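Local coordinates for protein sifA (Salmonella typhimurium, PDB 3CXB) that acts inside host cells as a secreted virulence effector, needed for tubulation of endosomes and formation of Salmonella-induced filaments, and interacts with host PLEKHM2, at residues A[67-72]-A[98-103]; A[31-36]-A[107-112]. All coordinates share one frame; numbering follows the deposited sequence.

Contacts 1 and 2 lie on neighbouring antiparallel strands, 96-101 and 108-114, of one five-stranded sheet, and their centres lie about 8 Å apart. Probable backbone hydrogen bonds join them, from Ile-112 N to Leu-98 O (2.7 Å) and from Leu-109 N to Ile-100 O (2.8 Å). Each strand receives a different helix: 62-75 packs on the first in contact 1, and the end of 25-34 reaches the second in contact 2. Ile-100 ties them further, since it touches Phe-69 in contact 1 and Ile-34 of contact 2. Along the chain, contact 1 is nested within the loop that contact 2 closes. The region that interacts with host PLEKHM2, residues 1-330, takes in almost the whole chain and does not place either contact at the interface.

Contact 1 of 2, residues A[67-72]-A[98-103]; sequences EIFFEL and LRIMDQ
Phe-69 and Leu-98 bring helix 67-72 nearest to strand 98-101, with their CA atoms 7.7 Å apart. The two axes approach to 9.8 Å and run in roughly the same direction, at 32°, which makes this a helix laid along a strand of the antiparallel sheet. No hydrogen bond spans the gap; one aromatic ring carries the contact. With CG of Phe-69 anti to its backbone nitrogen (chi1 -180°), the ring reaches toward the strand, with one face turned to Leu-98 and its CZ edge to the Arg-99 backbone. Leu-98 CB sits almost on the ring normal, 3.7 Å from the centroid, in a CH-pi contact, while Leu-98 CD1 meets the ring nearer CG and CD2. At the far edge, CZ of Phe-69 lies 3.5 Å from Arg-99 O, near the ring plane. Ile-100 CG1 comes in obliquely, 4.1 Å from Phe-69 CE1. Within the helix, Phe-69 CD2 stands over the centre of the Phe-70 ring, whose other neighbours include Tyr-158. Leu-98 continues to Val-86 and Ile-112 on the flanking strands. Between these two segments the attraction is probably dispersion plus the weak polarity of the ring, face to aliphatic carbon and edge to carbonyl oxygen, without a directional bond.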
loop_
_atom_site.group_PDB
_atom_site.type_symbol
_atom_site.label_atom_id
_atom_site.label_comp_id
_atom_site.label_asym_id
_atom_site.label_seq_id
_atom_site.Cartn_x
_atom_site.Cartn_y
_atom_site.Cartn_z
ATOM N N GLU A 67 -7.039 -3.827 -0.473
ATOM C CA GLU A 67 -7.796 -2.594 -0.281
ATOM C C GLU A 67 -9.278 -2.873 -0.260
ATOM O O GLU A 67 -9.995 -2.458 0.659
ATOM C CB GLU A 67 -7.542 -1.575 -1.399
ATOM C CG GLU A 67 -6.174 -0.932 -1.445
ATOM C CD GLU A 67 -6.014 -0.045 -2.658
ATOM O OE1 GLU A 67 -4.948 0.604 -2.783
ATOM O OE2 GLU A 67 -6.955 -0.003 -3.490
ATOM N N ILE A 68 -9.737 -3.578 -1.284
ATOM C CA ILE A 68 -11.154 -3.851 -1.431
ATOM C C ILE A 68 -11.716 -4.508 -0.210
ATOM O O ILE A 68 -12.872 -4.273 0.177
ATOM C CB ILE A 68 -11.437 -4.726 -2.656
ATOM C CG1 ILE A 68 -10.894 -4.033 -3.915
ATOM C CG2 ILE A 68 -12.936 -4.925 -2.803
ATOM C CD1 ILE A 68 -10.940 -4.899 -5.189
ATOM N N PHE A 69 -10.882 -5.331 0.407
ATOM C CA PHE A 69 -11.293 -6.031 1.603
ATOM C C PHE A 69 -11.697 -4.996 2.663
ATOM O O PHE A 69 -12.796 -5.054 3.215
ATOM C CB PHE A 69 -10.144 -6.892 2.121
ATOM C CG PHE A 69 -10.488 -7.660 3.353
ATOM C CD1 PHE A 69 -11.294 -8.793 3.278
ATOM C CD2 PHE A 69 -10.008 -7.247 4.596
ATOM C CE1 PHE A 69 -11.619 -9.518 4.414
ATOM C CE2 PHE A 69 -10.328 -7.965 5.741
ATOM C CZ PHE A 69 -11.142 -9.113 5.646
ATOM N N PHE A 70 -10.815 -4.032 2.921
ATOM C CA PHE A 70 -11.093 -3.013 3.929
ATOM C C PHE A 70 -12.139 -1.985 3.521
ATOM O O PHE A 70 -12.776 -1.367 4.366
ATOM C CB PHE A 70 -9.784 -2.360 4.367
ATOM C CG PHE A 70 -8.923 -3.285 5.180
ATOM C CD1 PHE A 70 -9.214 -3.535 6.514
ATOM C CD2 PHE A 70 -7.878 -3.980 4.596
ATOM C CE1 PHE A 70 -8.501 -4.489 7.235
ATOM C CE2 PHE A 70 -7.156 -4.946 5.326
ATOM C CZ PHE A 70 -7.463 -5.188 6.642
ATOM N N GLU A 71 -12.336 -1.801 2.227
ATOM C CA GLU A 71 -13.371 -0.867 1.822
ATOM C C GLU A 71 -14.673 -1.546 2.255
ATOM O O GLU A 71 -15.625 -0.902 2.680
ATOM C CB GLU A 71 -13.332 -0.637 0.303
ATOM C CG GLU A 71 -12.342 0.461 -0.145
ATOM C CD GLU A 71 -12.136 0.540 -1.662
ATOM O OE1 GLU A 71 -13.147 0.503 -2.406
ATOM O OE2 GLU A 71 -10.965 0.658 -2.107
ATOM N N LEU A 72 -14.703 -2.867 2.162
ATOM C CA LEU A 72 -15.890 -3.591 2.565
ATOM C C LEU A 72 -16.049 -3.475 4.078
ATOM O O LEU A 72 -17.112 -3.110 4.573
ATOM C CB LEU A 72 -15.784 -5.065 2.155
ATOM C CG LEU A 72 -15.921 -5.326 0.652
ATOM C CD1 LEU A 72 -15.379 -6.693 0.303
ATOM C CD2 LEU A 72 -17.405 -5.209 0.237
ATOM N N LEU A 98 -7.207 -13.084 4.787
ATOM C CA LEU A 98 -8.218 -12.088 5.125
ATOM C C LEU A 98 -9.481 -12.848 4.857
ATOM O O LEU A 98 -9.526 -13.628 3.915
ATOM C CB LEU A 98 -8.149 -10.870 4.190
ATOM C CG LEU A 98 -6.766 -10.259 3.927
ATOM C CD1 LEU A 98 -6.904 -9.068 3.023
ATOM C CD2 LEU A 98 -6.120 -9.833 5.208
ATOM N N ARG A 99 -10.506 -12.632 5.668
ATOM C CA ARG A 99 -11.738 -13.360 5.462
ATOM C C ARG A 99 -12.963 -12.724 6.083
ATOM O O ARG A 99 -12.863 -11.898 6.978
ATOM C CB ARG A 99 -11.572 -14.768 6.008
ATOM C CG ARG A 99 -10.974 -14.783 7.387
ATOM C CD ARG A 99 -10.864 -16.198 7.921
ATOM N NE ARG A 99 -10.352 -16.197 9.290
ATOM C CZ ARG A 99 -10.390 -17.242 10.110
ATOM N NH1 ARG A 99 -9.897 -17.123 11.335
ATOM N NH2 ARG A 99 -10.920 -18.395 9.710
ATOM N N ILE A 100 -14.125 -13.129 5.593
ATOM C CA ILE A 100 -15.390 -12.639 6.091
ATOM C C ILE A 100 -16.109 -13.872 6.607
ATOM O O ILE A 100 -16.429 -14.761 5.814
ATOM C CB ILE A 100 -16.241 -12.028 4.953
ATOM C CG1 ILE A 100 -15.465 -10.907 4.249
ATOM C CG2 ILE A 100 -17.558 -11.488 5.512
ATOM C CD1 ILE A 100 -16.219 -10.272 3.093
ATOM N N MET A 101 -16.368 -13.927 7.915
ATOM C CA MET A 101 -17.048 -15.071 8.537
ATOM C C MET A 101 -18.556 -14.895 8.583
ATOM O O MET A 101 -19.085 -13.909 8.091
ATOM C CB MET A 101 -16.548 -15.275 9.966
ATOM C CG MET A 101 -15.065 -15.509 10.084
ATOM S SD MET A 101 -14.573 -17.010 9.265
ATOM C CE MET A 101 -14.147 -16.343 7.654
ATOM N N ASP A 102 -19.247 -15.856 9.184
ATOM C CA ASP A 102 -20.699 -15.777 9.301
ATOM C C ASP A 102 -21.014 -15.390 10.741
ATOM O O ASP A 102 -20.117 -15.351 11.580
ATOM C CB ASP A 102 -21.345 -17.128 8.974
ATOM C CG ASP A 102 -22.810 -16.998 8.568
ATOM O OD1 ASP A 102 -23.600 -16.381 9.317
ATOM O OD2 ASP A 102 -23.179 -17.517 7.491
ATOM N N GLN A 103 -22.281 -15.106 11.026
ATOM C CA GLN A 103 -22.699 -14.723 12.374
ATOM C C GLN A 103 -22.133 -15.650 13.447
ATOM O O GLN A 103 -21.271 -15.253 14.234
ATOM C CB GLN A 103 -24.227 -14.710 12.472
ATOM C CG GLN A 103 -24.895 -13.584 11.696
ATOM C CD GLN A 103 -24.542 -12.211 12.238
ATOM O OE1 GLN A 103 -23.372 -11.827 12.276
ATOM N NE2 GLN A 103 -25.554 -11.462 12.661
#

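Contact 2 of 2, residues A[31-36]-A[107-112]; sequences WEKIKD and NELLRI
Leu-109 meets Ile-34 and Lys-33 where the helix 25-34 ends against the sheet, at a classic beta bulge in which Leu-109 and Leu-110 together face Ile-100 of the neighbouring strand. The two methyls of Leu-109 divide the work: CD1 of Leu-109 lies 4.2 Å from CD1 of Ile-34, and CD2 of Leu-109 lies 4.1 Å from CD of Lys-33. The fork reaches the helix because CG of Leu-109 is anti to its carbonyl carbon (chi1 -68°) and CD1 then extends straight on from CA. Lys-33 takes part through its aliphatic chain, which is extended beyond CG and slants across the leucine; it lies at the exposed margin, whereas Ile-34 and Leu-109 are buried. The contact is small and wholly apolar, with no hydrogen bond between the segments.

Further out, Ile-34 also rests on Ile-100, and Met-124, in a loop, touches both Lys-33 and Leu-109. The bulge itself is held by backbone bonds from both leucines to Ile-100, and Leu-110 packs on Met-53 and Leu-54 of helix 42-54. On the helical segment, Lys-35 lays its CA over the centre of the Trp-31 ring, 4.1 Å above the plane, and its NZ forms a salt bridge with Glu-32 OE2 at 2.7 Å. Beside Leu-109, Glu-108 pairs with two arginines: its OE1 is 3.0 Å from Arg-111 NH2 and also bridges to Arg-99 NH2 on the adjacent strand.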
loop_
_atom_site.group_PDB
_atom_site.type_symbol
_atom_site.label_atom_id
_atom_site.label_comp_id
_atom_site.label_asym_id
_atom_site.label_seq_id
_atom_site.Cartn_x
_atom_site.Cartn_y
_atom_site.Cartn_z
ATOM N N TRP A 31 -24.073 -12.481 -1.737
ATOM C CA TRP A 31 -24.707 -11.205 -1.483
ATOM C C TRP A 31 -25.894 -11.337 -0.554
ATOM O O TRP A 31 -26.121 -10.476 0.296
ATOM C CB TRP A 31 -25.142 -10.555 -2.789
ATOM C CG TRP A 31 -25.703 -9.189 -2.579
ATOM C CD1 TRP A 31 -26.986 -8.788 -2.808
ATOM C CD2 TRP A 31 -25.014 -8.056 -2.044
ATOM N NE1 TRP A 31 -27.144 -7.476 -2.445
ATOM C CE2 TRP A 31 -25.946 -7.000 -1.975
ATOM C CE3 TRP A 31 -23.698 -7.829 -1.611
ATOM C CZ2 TRP A 31 -25.607 -5.736 -1.490
ATOM C CZ3 TRP A 31 -23.363 -6.576 -1.127
ATOM C CH2 TRP A 31 -24.316 -5.545 -1.072
ATOM N N GLU A 32 -26.653 -12.418 -0.711
ATOM C CA GLU A 32 -27.812 -12.639 0.132
ATOM C C GLU A 32 -27.390 -12.887 1.566
ATOM O O GLU A 32 -28.205 -12.819 2.475
ATOM C CB GLU A 32 -28.620 -13.832 -0.365
ATOM C CG GLU A 32 -30.113 -13.661 -0.170
ATOM C CD GLU A 32 -30.612 -12.357 -0.763
ATOM O OE1 GLU A 32 -30.281 -12.078 -1.941
ATOM O OE2 GLU A 32 -31.333 -11.615 -0.056
ATOM N N LYS A 33 -26.114 -13.167 1.783
ATOM C CA LYS A 33 -25.652 -13.418 3.134
ATOM C C LYS A 33 -24.855 -12.261 3.723
ATOM O O LYS A 33 -24.739 -12.143 4.943
ATOM C CB LYS A 33 -24.803 -14.693 3.162
ATOM C CG LYS A 33 -25.587 -15.950 2.785
ATOM C CD LYS A 33 -24.779 -17.229 2.954
ATOM C CE LYS A 33 -25.652 -18.444 2.647
ATOM N NZ LYS A 33 -24.950 -19.742 2.861
ATOM N N ILE A 34 -24.310 -11.413 2.854
ATOM C CA ILE A 34 -23.483 -10.281 3.278
ATOM C C ILE A 34 -24.281 -8.971 3.165
ATOM O O ILE A 34 -23.980 -7.974 3.822
ATOM C CB ILE A 34 -22.163 -10.230 2.408
ATOM C CG1 ILE A 34 -21.030 -9.543 3.171
ATOM C CG2 ILE A 34 -22.398 -9.490 1.114
ATOM C CD1 ILE A 34 -20.580 -10.310 4.398
ATOM N N LYS A 35 -25.320 -9.025 2.341
ATOM C CA LYS A 35 -26.228 -7.922 2.068
ATOM C C LYS A 35 -26.551 -6.994 3.229
ATOM O O LYS A 35 -26.444 -5.776 3.100
ATOM C CB LYS A 35 -27.528 -8.503 1.536
ATOM C CG LYS A 35 -28.592 -7.504 1.191
ATOM C CD LYS A 35 -29.876 -8.222 0.807
ATOM C CE LYS A 35 -30.398 -9.050 1.966
ATOM N NZ LYS A 35 -31.744 -9.590 1.671
ATOM N N ASP A 36 -26.966 -7.570 4.350
ATOM C CA ASP A 36 -27.355 -6.776 5.508
ATOM C C ASP A 36 -26.182 -6.267 6.310
ATOM O O ASP A 36 -26.364 -5.597 7.319
ATOM C CB ASP A 36 -28.288 -7.580 6.417
ATOM C CG ASP A 36 -29.531 -8.072 5.691
ATOM O OD1 ASP A 36 -30.275 -7.241 5.119
ATOM O OD2 ASP A 36 -29.759 -9.301 5.699
ATOM N N ASN A 107 -18.131 -21.280 9.579
ATOM C CA ASN A 107 -17.361 -21.359 8.337
ATOM C C ASN A 107 -16.922 -20.002 7.756
ATOM O O ASN A 107 -17.016 -18.957 8.411
ATOM C CB ASN A 107 -18.141 -22.153 7.270
ATOM C CG ASN A 107 -18.383 -23.611 7.671
ATOM O OD1 ASN A 107 -17.441 -24.382 7.881
ATOM N ND2 ASN A 107 -19.650 -23.991 7.767
ATOM N N GLU A 108 -16.442 -20.034 6.516
ATOM C CA GLU A 108 -15.956 -18.838 5.844
ATOM C C GLU A 108 -16.767 -18.433 4.623
ATOM O O GLU A 108 -16.976 -19.229 3.710
ATOM C CB GLU A 108 -14.508 -19.041 5.423
ATOM C CG GLU A 108 -13.578 -19.409 6.562
ATOM C CD GLU A 108 -12.169 -19.670 6.086
ATOM O OE1 GLU A 108 -11.262 -19.741 6.937
ATOM O OE2 GLU A 108 -11.969 -19.811 4.860
ATOM N N LEU A 109 -17.207 -17.178 4.613
ATOM C CA LEU A 109 -17.990 -16.619 3.517
ATOM C C LEU A 109 -17.094 -16.198 2.340
ATOM O O LEU A 109 -17.448 -16.376 1.162
ATOM C CB LEU A 109 -18.784 -15.415 4.024
ATOM C CG LEU A 109 -19.921 -15.708 5.014
ATOM C CD1 LEU A 109 -20.579 -14.413 5.395
ATOM C CD2 LEU A 109 -20.955 -16.668 4.399
ATOM N N LEU A 110 -15.932 -15.648 2.674
ATOM C CA LEU A 110 -14.966 -15.197 1.684
ATOM C C LEU A 110 -13.592 -15.379 2.290
ATOM O O LEU A 110 -13.329 -14.938 3.401
ATOM C CB LEU A 110 -15.208 -13.722 1.350
ATOM C CG LEU A 110 -14.333 -13.028 0.302
ATOM C CD1 LEU A 110 -14.665 -13.583 -1.073
ATOM C CD2 LEU A 110 -14.567 -11.530 0.336
ATOM N N ARG A 111 -12.713 -16.036 1.557
ATOM C CA ARG A 111 -11.374 -16.296 2.054
ATOM C C ARG A 111 -10.336 -15.773 1.072
ATOM O O ARG A 111 -10.406 -16.057 -0.114
ATOM C CB ARG A 111 -11.201 -17.803 2.225
ATOM C CG ARG A 111 -9.868 -18.243 2.803
ATOM C CD ARG A 111 -9.760 -19.770 2.784
ATOM N NE ARG A 111 -8.427 -20.217 3.177
ATOM C CZ ARG A 111 -7.935 -20.094 4.405
ATOM N NH1 ARG A 111 -6.705 -20.516 4.679
ATOM N NH2 ARG A 111 -8.685 -19.569 5.364
ATOM N N ILE A 112 -9.370 -15.011 1.565
ATOM C CA ILE A 112 -8.311 -14.473 0.719
ATOM C C ILE A 112 -6.996 -14.862 1.350
ATOM O O ILE A 112 -6.731 -14.507 2.503
ATOM C CB ILE A 112 -8.334 -12.935 0.656
ATOM C CG1 ILE A 112 -9.538 -12.440 -0.152
ATOM C CG2 ILE A 112 -7.052 -12.432 0.031
ATOM C CD1 ILE A 112 -9.748 -10.912 -0.069
#